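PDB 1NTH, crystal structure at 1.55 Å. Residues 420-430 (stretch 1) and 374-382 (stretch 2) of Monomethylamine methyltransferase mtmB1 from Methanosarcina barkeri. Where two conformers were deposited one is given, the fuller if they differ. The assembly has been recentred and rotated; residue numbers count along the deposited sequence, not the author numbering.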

# COMPACT_ATOMS: atom_id res chain seq x y z
N PRO A 420 22.33 -15.32 42.01
CA PRO A 420 21.08 -16.09 42.10
C PRO A 420 20.50 -16.43 40.73
O PRO A 420 20.41 -15.57 39.85
CB PRO A 420 20.18 -15.17 42.92
CG PRO A 420 20.67 -13.81 42.57
CD PRO A 420 22.17 -13.98 42.60
N ALA A 421 20.09 -17.69 40.57
CA ALA A 421 19.54 -18.18 39.31
C ALA A 421 18.25 -17.48 38.89
O ALA A 421 17.95 -17.38 37.70
CB ALA A 421 19.29 -19.68 39.41
N GLY A 422 17.49 -17.01 39.86
CA GLY A 422 16.25 -16.32 39.54
C GLY A 422 15.14 -17.25 39.09
O GLY A 422 15.25 -18.47 39.20
N LYS A 423 14.07 -16.66 38.56
CA LYS A 423 12.92 -17.43 38.12
C LYS A 423 12.56 -17.23 36.66
O LYS A 423 13.00 -16.27 36.02
CB LYS A 423 11.71 -17.07 38.98
CG LYS A 423 11.90 -17.36 40.46
CD LYS A 423 10.64 -17.07 41.24
CE LYS A 423 10.79 -17.47 42.70
NZ LYS A 423 9.52 -17.28 43.46
N THR A 424 11.77 -18.15 36.13
CA THR A 424 11.32 -18.07 34.74
C THR A 424 10.11 -17.15 34.72
O THR A 424 9.54 -16.82 35.76
CB THR A 424 10.87 -19.43 34.19
OG1 THR A 424 9.79 -19.94 34.99
CG2 THR A 424 12.03 -20.42 34.20
N PHE A 425 9.72 -16.74 33.52
CA PHE A 425 8.57 -15.88 33.32
C PHE A 425 7.33 -16.49 33.99
O PHE A 425 6.57 -15.81 34.67
CB PHE A 425 8.32 -15.72 31.81
CG PHE A 425 7.02 -15.03 31.47
CD1 PHE A 425 6.86 -13.67 31.70
CD2 PHE A 425 5.98 -15.74 30.89
CE1 PHE A 425 5.67 -13.02 31.35
CE2 PHE A 425 4.78 -15.11 30.54
CZ PHE A 425 4.63 -13.75 30.77
N GLN A 426 7.16 -17.79 33.79
CA GLN A 426 6.01 -18.51 34.34
C GLN A 426 5.97 -18.50 35.87
O GLN A 426 4.90 -18.62 36.46
CB GLN A 426 6.00 -19.96 33.85
CG GLN A 426 5.79 -20.16 32.35
CD GLN A 426 7.09 -20.20 31.55
OE1 GLN A 426 7.16 -20.83 30.50
NE2 GLN A 426 8.12 -19.51 32.05
N GLU A 427 7.13 -18.36 36.49
CA GLU A 427 7.22 -18.36 37.95
C GLU A 427 7.05 -17.00 38.62
O GLU A 427 6.53 -16.93 39.74
CB GLU A 427 8.55 -18.98 38.39
CG GLU A 427 8.78 -20.39 37.89
CD GLU A 427 10.12 -20.97 38.32
OE1 GLU A 427 11.17 -20.36 38.00
OE2 GLU A 427 10.13 -22.03 38.97
N CYS A 428 7.47 -15.93 37.97
CA CYS A 428 7.35 -14.61 38.58
C CYS A 428 6.30 -13.70 37.94
O CYS A 428 6.21 -12.51 38.26
CB CYS A 428 8.71 -13.90 38.62
SG CYS A 428 9.49 -13.66 37.02
N TYR A 429 5.51 -14.27 37.04
CA TYR A 429 4.43 -13.54 36.37
C TYR A 429 3.19 -14.42 36.36
O TYR A 429 3.28 -15.65 36.41
CB TYR A 429 4.77 -13.23 34.91
CG TYR A 429 5.33 -11.86 34.63
CD1 TYR A 429 6.61 -11.51 35.06
CD2 TYR A 429 4.60 -10.92 33.90
CE1 TYR A 429 7.15 -10.26 34.78
CE2 TYR A 429 5.13 -9.66 33.61
CZ TYR A 429 6.41 -9.34 34.05
OH TYR A 429 6.95 -8.12 33.76
N ASP A 430 2.03 -13.78 36.31
CA ASP A 430 0.77 -14.50 36.18
C ASP A 430 0.63 -14.52 34.66
O ASP A 430 0.25 -13.52 34.06
CB ASP A 430 -0.37 -13.74 36.86
CG ASP A 430 -0.22 -13.72 38.38
OD1 ASP A 430 0.00 -14.80 38.97
OD2 ASP A 430 -0.32 -12.63 38.98
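Stretch 2 (374-382) VTDKTTGME

The ammonium group of K377 closes this contact by binding two successive carbonyls of stretch 1: NZ donates to A421 O at 3.0 Å and to G422 O at 3.1 Å. Its chain reaches them nearly extended (m, t, t, t), passing K423 O, which lies 3.7 Å from K377 CG. Stretch 2 begins with a type II beta turn, V374 to K377, fastened by K377 N to V374 O at 3.1 Å; D376 takes positive phi (65°) in it. That turn meets stretch 1 where its helix starts: F425 N donates to D376 O at 2.8 Å, and T424 CA lies 3.4 Å from D376 O in a CA-H...O contact. Here the CA atoms come closest, T424 CA to K377 CA at 4.3 Å. From this point stretch 2 runs on through T378 into the helix that T379 caps, moving toward the later residues of stretch 1. T379 CG2 sits at the edge of the F425 ring, 4.1 Å from F425 CD1, and 3.8 Å from C428 SG. In the T379 cap, OG1 accepts from M381 N at 3.2 Å; T424 caps the helix of stretch 1 more loosely, through a weak bond from E427 N to T424 OG1 at 3.4 Å. Y429 covers this second start: its CE1 lies 3.4 Å from T379 OG1 and 3.8 Å from M381 CG. The two stretches bury 510 Å² together.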

# COMPACT_ATOMS: atom_id res chain seq x y z
N VAL A 374 19.25 -19.22 29.67
CA VAL A 374 18.28 -20.06 30.36
C VAL A 374 16.88 -19.80 29.83
O VAL A 374 16.38 -18.67 29.90
CB VAL A 374 18.31 -19.83 31.88
CG1 VAL A 374 17.37 -20.80 32.58
CG2 VAL A 374 19.73 -20.00 32.41
N THR A 375 16.25 -20.84 29.31
CA THR A 375 14.92 -20.74 28.74
C THR A 375 13.89 -20.05 29.64
O THR A 375 13.74 -20.38 30.82
CB THR A 375 14.38 -22.14 28.36
OG1 THR A 375 15.30 -22.75 27.45
CG2 THR A 375 13.02 -22.03 27.70
N ASP A 376 13.21 -19.07 29.05
CA ASP A 376 12.17 -18.29 29.71
C ASP A 376 12.58 -17.41 30.89
O ASP A 376 11.72 -16.89 31.59
CB ASP A 376 11.01 -19.21 30.14
CG ASP A 376 10.37 -19.93 28.96
OD1 ASP A 376 10.35 -19.35 27.85
OD2 ASP A 376 9.88 -21.07 29.14
N LYS A 377 13.88 -17.22 31.10
CA LYS A 377 14.31 -16.37 32.20
C LYS A 377 14.59 -14.92 31.83
O LYS A 377 15.70 -14.42 32.00
CB LYS A 377 15.51 -16.98 32.92
CG LYS A 377 15.14 -18.21 33.76
CD LYS A 377 16.16 -18.52 34.84
CE LYS A 377 15.67 -19.66 35.72
NZ LYS A 377 16.60 -19.96 36.85
N THR A 378 13.56 -14.26 31.31
CA THR A 378 13.62 -12.85 30.93
C THR A 378 12.19 -12.32 31.01
O THR A 378 11.26 -12.97 30.53
CB THR A 378 14.11 -12.64 29.47
OG1 THR A 378 13.22 -13.30 28.56
CG2 THR A 378 15.52 -13.17 29.28
N THR A 379 12.00 -11.16 31.63
CA THR A 379 10.66 -10.57 31.72
C THR A 379 10.72 -9.06 31.58
O THR A 379 11.77 -8.44 31.75
CB THR A 379 9.97 -10.88 33.06
OG1 THR A 379 10.41 -9.94 34.05
CG2 THR A 379 10.28 -12.30 33.53
N GLY A 380 9.57 -8.46 31.27
CA GLY A 380 9.49 -7.02 31.11
C GLY A 380 9.88 -6.21 32.33
O GLY A 380 10.21 -5.04 32.20
N MET A 381 9.84 -6.82 33.51
CA MET A 381 10.21 -6.10 34.73
C MET A 381 11.65 -5.59 34.68
O MET A 381 11.94 -4.50 35.16
CB MET A 381 10.03 -6.98 35.96
CG MET A 381 8.58 -7.14 36.41
SD MET A 381 7.86 -5.60 37.05
CE MET A 381 8.26 -5.72 38.80
N GLU A 382 12.55 -6.38 34.10
CA GLU A 382 13.94 -5.96 34.01
C GLU A 382 14.08 -4.76 33.08
O GLU A 382 14.89 -3.86 33.32
CB GLU A 382 14.83 -7.12 33.53
CG GLU A 382 14.83 -8.33 34.46
CD GLU A 382 13.97 -9.47 33.95
OE1 GLU A 382 14.32 -10.05 32.90
OE2 GLU A 382 12.95 -9.79 34.60